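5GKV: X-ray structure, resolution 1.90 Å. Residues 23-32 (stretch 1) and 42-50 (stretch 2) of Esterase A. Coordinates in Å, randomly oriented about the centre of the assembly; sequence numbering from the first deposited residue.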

# COMPACT_ATOMS: atom_id res chain seq x y z
N ARG A 23 18.49 7.83 -21.21
CA ARG A 23 17.09 7.92 -21.62
C ARG A 23 16.23 8.58 -20.55
O ARG A 23 15.25 9.27 -20.88
N PHE A 24 16.58 8.41 -19.27
CA PHE A 24 15.76 8.89 -18.17
C PHE A 24 16.40 10.07 -17.44
O PHE A 24 16.13 10.30 -16.25
N ALA A 25 17.22 10.85 -18.14
CA ALA A 25 17.87 12.01 -17.52
C ALA A 25 16.86 12.95 -16.88
O ALA A 25 17.16 13.56 -15.85
N ALA A 26 15.66 13.09 -17.46
CA ALA A 26 14.65 13.96 -16.86
C ALA A 26 14.26 13.50 -15.45
O ALA A 26 13.95 14.32 -14.58
N VAL A 27 14.26 12.19 -15.22
CA VAL A 27 13.94 11.69 -13.89
C VAL A 27 14.98 12.16 -12.88
O VAL A 27 14.63 12.63 -11.79
N ARG A 28 16.27 12.04 -13.22
CA ARG A 28 17.31 12.51 -12.31
C ARG A 28 17.17 14.00 -12.04
O ARG A 28 17.35 14.45 -10.90
N GLU A 29 16.83 14.78 -13.07
CA GLU A 29 16.66 16.22 -12.88
C GLU A 29 15.54 16.52 -11.88
O GLU A 29 15.70 17.35 -10.97
N VAL A 30 14.38 15.88 -12.06
CA VAL A 30 13.25 16.08 -11.17
C VAL A 30 13.58 15.60 -9.76
O VAL A 30 13.26 16.28 -8.77
N PHE A 31 14.24 14.44 -9.67
CA PHE A 31 14.67 13.90 -8.38
C PHE A 31 15.55 14.90 -7.65
O PHE A 31 15.30 15.24 -6.49
N GLU A 32 16.59 15.41 -8.32
CA GLU A 32 17.43 16.43 -7.71
C GLU A 32 16.61 17.64 -7.26
O GLU A 32 16.83 18.18 -6.18
N GLY A 42 15.30 11.88 3.15
CA GLY A 42 15.90 10.94 2.22
C GLY A 42 14.82 10.29 1.37
O GLY A 42 13.64 10.24 1.75
N ALA A 43 15.24 9.78 0.21
CA ALA A 43 14.26 9.19 -0.69
C ALA A 43 14.95 8.27 -1.70
O ALA A 43 16.14 8.41 -2.00
N ARG A 44 14.16 7.36 -2.24
CA ARG A 44 14.61 6.49 -3.32
C ARG A 44 13.47 6.33 -4.31
O ARG A 44 12.30 6.18 -3.91
N PHE A 45 13.80 6.42 -5.60
CA PHE A 45 12.80 6.28 -6.65
C PHE A 45 13.30 5.24 -7.63
O PHE A 45 14.43 5.33 -8.11
N ALA A 46 12.45 4.27 -7.93
CA ALA A 46 12.80 3.19 -8.84
C ALA A 46 11.73 3.08 -9.92
O ALA A 46 10.54 3.19 -9.63
N PHE A 47 12.18 2.83 -11.15
CA PHE A 47 11.29 2.71 -12.30
C PHE A 47 11.71 1.47 -13.07
O PHE A 47 12.90 1.22 -13.26
N ALA A 48 10.72 0.67 -13.48
CA ALA A 48 10.99 -0.64 -14.06
C ALA A 48 10.23 -0.80 -15.37
O ALA A 48 9.11 -0.31 -15.53
N ILE A 49 10.86 -1.50 -16.31
CA ILE A 49 10.27 -1.81 -17.60
C ILE A 49 10.26 -3.32 -17.72
O ILE A 49 11.32 -3.95 -17.62
N GLU A 50 9.07 -3.89 -17.89
CA GLU A 50 8.88 -5.34 -17.95
C GLU A 50 9.59 -6.03 -16.79
O GLU A 50 10.30 -7.02 -16.96

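Helix 25-32 runs nearly antiparallel to strand 42-49 (162° between their directions, axes 10.6 Å apart at closest approach), and the contact between them is almost wholly apolar, burying 318 Å² summed over both sides. Phe 24, Val 27 and Phe 31, spaced three and four residues apart, bring one side of the helix and its N-cap to the strand; Ala 43, Phe 45, Phe 47 and Ile 49 answer with the alternation of an extended chain.

One aromatic pair forms: Phe 24 (chi1 m) meets Phe 47 (chi1 t) obliquely, centroids 5.6 Å apart and planes at 57°, with Phe 24 CE1 3.9 Å from Phe 47 CE2.

Aliphatic groups fill in around the rings: Ile 49 (m, t) sets its CD1 at the edge of the Phe 24 ring, 3.9 Å from Phe 24 CZ. Val 27 (t) places CG1 3.8 Å from CE2 of Phe 45 (chi1 t). Phe 31 (chi1 t) covers the other end of the strand, its CE1 3.8 Å from Phe 45 CB and 4.5 Å from Ala 43 CB.

No hydrogen bond links the stretches. Ala 43 O lies at the Phe 31 ring edge, 3.6 Å from Phe 31 CZ. The CA-to-CB bond of Arg 44 points away from the helix; the chain is extended (chi1 to chi3 all t), and its guanidinium is hydrogen-bonded elsewhere in the structure.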

# COMPACT_ATOMS: atom_id res chain seq x y z
CB ARG A 23 16.55 6.54 -21.95
CG ARG A 23 15.07 6.55 -22.28
CD ARG A 23 14.65 5.29 -22.97
NE ARG A 23 13.44 5.49 -23.75
CZ ARG A 23 12.56 4.53 -24.00
NH1 ARG A 23 12.75 3.30 -23.51
NH2 ARG A 23 11.47 4.80 -24.71
CB PHE A 24 15.44 7.75 -17.20
CG PHE A 24 14.57 6.68 -17.80
CD1 PHE A 24 13.21 6.87 -17.91
CD2 PHE A 24 15.11 5.49 -18.27
CE1 PHE A 24 12.39 5.90 -18.47
CE2 PHE A 24 14.31 4.52 -18.84
CZ PHE A 24 12.95 4.72 -18.94
CB ALA A 25 18.71 12.77 -18.55
CB ALA A 26 13.40 14.04 -17.75
CB VAL A 27 13.82 10.15 -13.90
CG1 VAL A 27 13.50 9.64 -12.50
CG2 VAL A 27 12.70 9.73 -14.87
CB ARG A 28 18.71 12.20 -12.87
CG ARG A 28 19.85 12.65 -11.94
CD ARG A 28 21.23 12.51 -12.57
NE ARG A 28 21.62 11.16 -13.00
CZ ARG A 28 22.32 10.28 -12.27
NH1 ARG A 28 22.70 10.56 -11.03
NH2 ARG A 28 22.63 9.09 -12.78
CB GLU A 29 16.35 16.89 -14.21
CG GLU A 29 17.51 16.91 -15.18
CD GLU A 29 18.46 18.07 -14.93
OE1 GLU A 29 18.02 19.09 -14.35
OE2 GLU A 29 19.64 17.96 -15.33
CB VAL A 30 12.00 15.37 -11.73
CG1 VAL A 30 10.87 15.38 -10.70
CG2 VAL A 30 11.55 16.06 -13.04
CB PHE A 31 15.41 12.57 -8.62
CG PHE A 31 15.62 11.73 -7.39
CD1 PHE A 31 14.58 10.99 -6.84
CD2 PHE A 31 16.87 11.65 -6.80
CE1 PHE A 31 14.78 10.19 -5.71
CE2 PHE A 31 17.09 10.86 -5.67
CZ PHE A 31 16.04 10.12 -5.13
CB GLU A 32 18.52 16.86 -8.69
CG GLU A 32 19.32 18.07 -8.22
CD GLU A 32 20.38 18.50 -9.24
OE1 GLU A 32 20.64 19.72 -9.35
OE2 GLU A 32 20.95 17.61 -9.92
CB ALA A 43 13.46 10.27 -1.44
CB ARG A 44 15.07 5.13 -2.77
CG ARG A 44 15.83 4.26 -3.78
CD ARG A 44 16.34 3.00 -3.10
NE ARG A 44 17.23 2.19 -3.94
CZ ARG A 44 17.79 1.06 -3.51
NH1 ARG A 44 17.53 0.62 -2.28
NH2 ARG A 44 18.59 0.38 -4.30
CB PHE A 45 12.53 7.59 -7.41
CG PHE A 45 11.53 7.44 -8.53
CD1 PHE A 45 10.17 7.30 -8.26
CD2 PHE A 45 11.94 7.46 -9.87
CE1 PHE A 45 9.23 7.16 -9.29
CE2 PHE A 45 11.01 7.32 -10.91
CZ PHE A 45 9.66 7.18 -10.62
CB ALA A 46 12.95 1.86 -8.09
CB PHE A 47 11.35 3.97 -13.18
CG PHE A 47 10.32 4.01 -14.26
CD1 PHE A 47 9.00 4.33 -13.95
CD2 PHE A 47 10.67 3.78 -15.58
CE1 PHE A 47 8.04 4.39 -14.95
CE2 PHE A 47 9.71 3.84 -16.59
CZ PHE A 47 8.39 4.14 -16.27
CB ALA A 48 10.60 -1.78 -13.10
CB ILE A 49 11.06 -1.18 -18.77
CG1 ILE A 49 11.00 0.34 -18.69
CG2 ILE A 49 10.51 -1.68 -20.10
CD1 ILE A 49 11.92 1.03 -19.68
CB GLU A 50 9.34 -5.88 -19.30
CG GLU A 50 8.60 -5.18 -20.43
CD GLU A 50 9.03 -5.63 -21.81
OE1 GLU A 50 10.15 -6.16 -21.95
OE2 GLU A 50 8.24 -5.44 -22.75